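Local coordinates for protein bacteriocin (Pseudomonas syringae pv. tomato, PDB 4FZL) that degrades the peptidoglycan precursor lipid II, probably as a colicin M-like, metal-dependent phosphatase that kills competing bacteria, at residues V41-F46 with A100-M105; R57-A62 with G93-F98. All blocks are in the same frame, centred on the assembly; numbering follows the deposited sequence. Where two conformers were deposited one is given.

Contact 1: V41-F46 with A100-M105; sequences VALKTF and ALAHGM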
loop_
_atom_site.group_PDB
_atom_site.type_symbol
_atom_site.label_atom_id
_atom_site.label_comp_id
_atom_site.label_asym_id
_atom_site.label_seq_id
_atom_site.Cartn_x
_atom_site.Cartn_y
_atom_site.Cartn_z
ATOM N N VAL A 41 13.945 -2.395 14.038
ATOM C CA VAL A 41 13.218 -1.330 14.778
ATOM C C VAL A 41 12.784 -0.172 13.786
ATOM O O VAL A 41 11.638 0.317 13.865
ATOM C CB VAL A 41 14.031 -0.735 15.953
ATOM C CG1 VAL A 41 13.344 0.512 16.573
ATOM C CG2 VAL A 41 14.232 -1.823 16.999
ATOM N N ALA A 42 13.662 0.209 12.843
ATOM C CA ALA A 42 13.279 1.144 11.786
ATOM C C ALA A 42 12.052 0.638 11.016
ATOM O O ALA A 42 11.069 1.351 10.844
ATOM C CB ALA A 42 14.469 1.520 10.856
ATOM N N LEU A 43 12.076 -0.637 10.593
ATOM C CA LEU A 43 11.014 -1.150 9.760
ATOM C C LEU A 43 9.675 -1.133 10.520
ATOM O O LEU A 43 8.629 -0.743 9.988
ATOM C CB LEU A 43 11.382 -2.562 9.293
ATOM C CG LEU A 43 10.351 -3.193 8.364
ATOM C CD1 LEU A 43 10.052 -2.369 7.114
ATOM C CD2 LEU A 43 10.839 -4.580 7.928
ATOM N N LYS A 44 9.709 -1.563 11.794
ATOM C CA LYS A 44 8.535 -1.477 12.608
ATOM C C LYS A 44 8.006 -0.058 12.882
ATOM O O LYS A 44 6.804 0.172 12.968
ATOM C CB LYS A 44 8.713 -2.315 13.896
ATOM C CG LYS A 44 8.712 -3.823 13.717
ATOM C CD LYS A 44 8.708 -4.679 14.989
ATOM C CE LYS A 44 10.061 -4.790 15.553
ATOM N NZ LYS A 44 9.985 -5.653 16.798
ATOM N N THR A 45 8.940 0.885 12.976
ATOM C CA THR A 45 8.575 2.280 13.139
ATOM C C THR A 45 7.889 2.767 11.847
ATOM O O THR A 45 6.921 3.542 11.931
ATOM C CB THR A 45 9.802 3.142 13.507
ATOM O OG1 THR A 45 10.353 2.637 14.722
ATOM C CG2 THR A 45 9.484 4.710 13.580
ATOM N N PHE A 46 8.457 2.385 10.668
ATOM C CA PHE A 46 7.800 2.776 9.424
ATOM C C PHE A 46 6.342 2.267 9.419
ATOM O O PHE A 46 5.432 2.977 8.940
ATOM C CB PHE A 46 8.503 2.240 8.179
ATOM C CG PHE A 46 9.942 2.617 7.998
ATOM C CD1 PHE A 46 10.522 3.739 8.591
ATOM C CD2 PHE A 46 10.739 1.816 7.230
ATOM C CE1 PHE A 46 11.843 3.991 8.440
ATOM C CE2 PHE A 46 12.080 2.115 7.003
ATOM C CZ PHE A 46 12.627 3.217 7.640
ATOM N N ALA A 100 3.573 -2.868 4.374
ATOM C CA ALA A 100 3.211 -4.161 3.804
ATOM C C ALA A 100 4.366 -5.146 3.986
ATOM O O ALA A 100 4.133 -6.387 4.191
ATOM C CB ALA A 100 2.775 -4.016 2.353
ATOM N N LEU A 101 5.590 -4.663 3.774
ATOM C CA LEU A 101 6.763 -5.539 3.940
ATOM C C LEU A 101 6.858 -6.067 5.418
ATOM O O LEU A 101 7.019 -7.258 5.729
ATOM C CB LEU A 101 8.064 -4.797 3.572
ATOM C CG LEU A 101 9.382 -5.525 3.831
ATOM C CD1 LEU A 101 9.418 -6.622 2.792
ATOM C CD2 LEU A 101 10.475 -4.496 3.574
ATOM N N ALA A 102 6.775 -5.096 6.322
ATOM C CA ALA A 102 6.717 -5.384 7.770
ATOM C C ALA A 102 5.616 -6.432 8.102
ATOM O O ALA A 102 5.857 -7.349 8.887
ATOM C CB ALA A 102 6.526 -4.096 8.604
ATOM N N HIS A 103 4.444 -6.293 7.488
ATOM C CA HIS A 103 3.334 -7.100 7.817
ATOM C C HIS A 103 3.635 -8.544 7.410
ATOM O O HIS A 103 3.209 -9.471 8.058
ATOM C CB HIS A 103 2.062 -6.603 7.130
ATOM C CG HIS A 103 0.837 -7.195 7.712
ATOM N ND1 HIS A 103 0.287 -6.726 8.866
ATOM C CD2 HIS A 103 0.049 -8.286 7.299
ATOM C CE1 HIS A 103 -0.763 -7.500 9.159
ATOM N NE2 HIS A 103 -0.924 -8.414 8.171
ATOM N N GLY A 104 4.361 -8.758 6.309
ATOM C CA GLY A 104 4.646 -10.163 5.877
ATOM C C GLY A 104 5.595 -10.887 6.867
ATOM O O GLY A 104 5.622 -12.106 6.948
ATOM N N MET A 105 6.384 -10.115 7.602
ATOM C CA MET A 105 7.340 -10.696 8.544
ATOM C C MET A 105 6.911 -10.641 10.015
ATOM O O MET A 105 7.460 -11.366 10.846
ATOM C CB MET A 105 8.691 -10.002 8.406
ATOM C CG MET A 105 9.470 -10.388 7.154
ATOM S SD MET A 105 10.663 -9.064 6.918
ATOM C CE MET A 105 10.491 -8.438 8.585
#
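Leu43 sends its isobutyl group from helix 37-54 into helix 96-106 and meets three side chains there, with its branch point and both methyls. The branch point, CG, lies 3.9 Å from CB of Ala102; the CA atoms of Leu43 and Ala102 are 6.4 Å apart. Beyond CG the two methyls part: CD1 reaches CD2 of Leu101 at 4.2 Å and touches Ala102 CB as well, and CD2 meets the terminal CE of Met105, 3.9 Å away. Leu43 holds CG anti to its own backbone N (chi1 -178°), which carries the branch across the gap between the helices. Leu101 and Met105 both lie at about a right angle to the leucine side chain. In the conformer described, the Met105 chain is bent at chi3 (17°), turning CE back to the leucine methyl; a second conformer was deposited, so this touch is doubtful. The segment axes approach to 9.1 Å and cross at -116°, and within these segments a single leucine makes the crossing; the two helices, in the all-helical part of this colicin M-like protein, also meet through Phe46 with Phe98 and Lys44 with Phe106. The side-chain contacts across the gap are all apolar, and buried apart from partly exposed Met105. On the side of helix 37-54 that packs on helices 5-12 and 59-70, Thr45 turns its OG1 back to Val41 O (2.8 Å). That carbonyl also accepts from Thr45 N, the two donors arriving from opposite faces of its plane.

Contact 2: R57-A62 with G93-F98; sequences RDLRTA and GLMTPF
Leu59 pushes its forked end against Leu94 and Met95, one methyl to each. CD2 sits 3.8 Å from CB of Leu94 and also touches that residue's own CD2 methyl, 4.0 Å off, the two leucine side chains crossing at about a right angle. The other methyl, CD1, rests against the sulfur of Met95, with 4.0 Å between CD1 and SD. Met95 reaches this far because its chain runs extended beyond CG (chi2 172°, chi3 -176°), laying the thioether obliquely across the leucine. The contact joins two helix starts: Leu59 is the first residue of helix 59-70, while Leu94 and Met95 are the central pair of a type I beta turn, closed by Thr96 N to Gly93 O at 3.0 Å, that leads into helix 96-106. Asp58 is the N-cap of helix 59-70. Its OD2 is gripped twice by Thr61: the hydroxyl OG1 meets the anti lone pair of OD2 at 2.7 Å, and the backbone N comes from above the carboxylate plane at 3.1 Å. This double hold ties the aspartate to the first turn, right beside Leu59. Helix 37-54 backs the apolar patch, with Ala49 and Glu53 against Leu59. Farther along the turn, the Thr96 hydroxyl is bonded to Asp50 of that same helix and to Gly92 N.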
loop_
_atom_site.group_PDB
_atom_site.type_symbol
_atom_site.label_atom_id
_atom_site.label_comp_id
_atom_site.label_asym_id
_atom_site.label_seq_id
_atom_site.Cartn_x
_atom_site.Cartn_y
_atom_site.Cartn_z
ATOM N N ARG A 57 -2.772 11.337 10.678
ATOM C CA ARG A 57 -1.642 12.102 11.238
ATOM C C ARG A 57 -0.635 12.455 10.153
ATOM O O ARG A 57 -0.596 11.797 9.099
ATOM C CB ARG A 57 -0.944 11.353 12.353
ATOM C CG ARG A 57 -1.868 10.886 13.484
ATOM C CD ARG A 57 -2.623 11.958 14.290
ATOM N NE ARG A 57 -3.899 11.277 14.646
ATOM C CZ ARG A 57 -5.123 11.488 14.109
ATOM N NH1 ARG A 57 -5.342 12.468 13.219
ATOM N NH2 ARG A 57 -6.166 10.721 14.488
ATOM N N ASP A 58 0.200 13.454 10.439
ATOM C CA ASP A 58 1.322 13.824 9.595
ATOM C C ASP A 58 2.428 12.760 9.691
ATOM O O ASP A 58 2.750 12.331 10.797
ATOM C CB ASP A 58 1.909 15.119 10.148
ATOM C CG ASP A 58 3.106 15.556 9.389
ATOM O OD1 ASP A 58 2.964 15.697 8.134
ATOM O OD2 ASP A 58 4.181 15.794 10.006
ATOM N N LEU A 59 2.964 12.265 8.547
ATOM C CA LEU A 59 3.951 11.200 8.602
ATOM C C LEU A 59 5.155 11.521 9.454
ATOM O O LEU A 59 5.571 10.738 10.316
ATOM C CB LEU A 59 4.396 10.732 7.225
ATOM C CG LEU A 59 5.204 9.435 7.177
ATOM C CD1 LEU A 59 4.459 8.177 7.677
ATOM C CD2 LEU A 59 5.741 9.234 5.745
ATOM N N ARG A 60 5.785 12.637 9.191
ATOM C CA ARG A 60 7.037 12.882 9.874
ATOM C C ARG A 60 6.779 13.076 11.409
ATOM O O ARG A 60 7.565 12.613 12.238
ATOM C CB ARG A 60 7.750 14.107 9.293
ATOM C CG ARG A 60 8.993 14.582 10.038
ATOM C CD ARG A 60 9.982 13.378 10.113
ATOM N NE ARG A 60 11.213 13.782 10.790
ATOM C CZ ARG A 60 12.173 14.518 10.236
ATOM N NH1 ARG A 60 12.039 14.969 9.000
ATOM N NH2 ARG A 60 13.334 14.806 10.881
ATOM N N THR A 61 5.705 13.788 11.765
ATOM C CA THR A 61 5.336 13.978 13.154
ATOM C C THR A 61 5.152 12.658 13.804
ATOM O O THR A 61 5.686 12.389 14.893
ATOM C CB THR A 61 4.081 14.830 13.331
ATOM O OG1 THR A 61 4.335 16.104 12.689
ATOM C CG2 THR A 61 3.741 15.084 14.824
ATOM N N ALA A 62 4.434 11.756 13.127
ATOM C CA ALA A 62 4.079 10.370 13.627
ATOM C C ALA A 62 5.428 9.606 13.855
ATOM O O ALA A 62 5.697 9.064 14.945
ATOM C CB ALA A 62 3.199 9.601 12.660
ATOM N N GLY A 93 0.609 6.296 1.672
ATOM C CA GLY A 93 1.696 7.198 1.711
ATOM C C GLY A 93 3.081 6.580 1.476
ATOM O O GLY A 93 3.199 5.435 1.137
ATOM N N LEU A 94 4.125 7.403 1.717
ATOM C CA LEU A 94 5.525 7.078 1.473
ATOM C C LEU A 94 5.913 5.686 2.035
ATOM O O LEU A 94 6.612 4.852 1.367
ATOM C CB LEU A 94 6.385 8.095 2.216
ATOM C CG LEU A 94 7.890 8.032 2.110
ATOM C CD1 LEU A 94 8.299 7.958 0.635
ATOM C CD2 LEU A 94 8.441 9.262 2.820
ATOM N N MET A 95 5.434 5.414 3.264
ATOM C CA MET A 95 5.873 4.219 3.980
ATOM C C MET A 95 4.970 3.032 3.799
ATOM O O MET A 95 5.179 1.959 4.422
ATOM C CB MET A 95 6.145 4.510 5.454
ATOM C CG MET A 95 7.503 5.294 5.594
ATOM S SD MET A 95 7.743 5.863 7.262
ATOM C CE MET A 95 9.246 6.798 7.127
ATOM N N THR A 96 3.963 3.151 2.976
ATOM C CA THR A 96 3.021 2.046 2.758
ATOM C C THR A 96 3.704 0.734 2.289
ATOM O O THR A 96 3.438 -0.339 2.853
ATOM C CB THR A 96 1.866 2.473 1.867
ATOM O OG1 THR A 96 0.933 3.183 2.652
ATOM C CG2 THR A 96 1.114 1.226 1.250
ATOM N N PRO A 97 4.623 0.801 1.301
ATOM C CA PRO A 97 5.203 -0.513 0.899
ATOM C C PRO A 97 6.028 -1.123 2.052
ATOM O O PRO A 97 6.171 -2.319 2.147
ATOM C CB PRO A 97 6.094 -0.194 -0.302
ATOM C CG PRO A 97 5.921 1.243 -0.555
ATOM C CD PRO A 97 4.915 1.868 0.345
ATOM N N PHE A 98 6.629 -0.267 2.896
ATOM C CA PHE A 98 7.363 -0.778 4.053
ATOM C C PHE A 98 6.433 -1.388 5.079
ATOM O O PHE A 98 6.761 -2.341 5.794
ATOM C CB PHE A 98 8.190 0.312 4.701
ATOM C CG PHE A 98 9.328 0.775 3.835
ATOM C CD1 PHE A 98 10.506 0.072 3.766
ATOM C CD2 PHE A 98 9.187 1.914 3.057
ATOM C CE1 PHE A 98 11.567 0.539 2.945
ATOM C CE2 PHE A 98 10.229 2.371 2.232
ATOM C CZ PHE A 98 11.410 1.650 2.161
#

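From the N terminus, the chain enters helix 37-54, where 41-46 supplies the first half of contact 1, then turns into helix 59-70, whose start provides 57-62. A long run without strands leads to 93-98, closing the loop of contact 2, and helix 96-106 follows directly to close the wider loop of contact 1. Contact 2 is therefore nested inside contact 1. The centres lie 12 Å apart, and the two touch: Phe46 CD1 lies 3.6 Å from Met95 CE. Together they fasten helix 96-106 and its leading turn to two consecutive helices, ahead of the strands that make the mixed sheet.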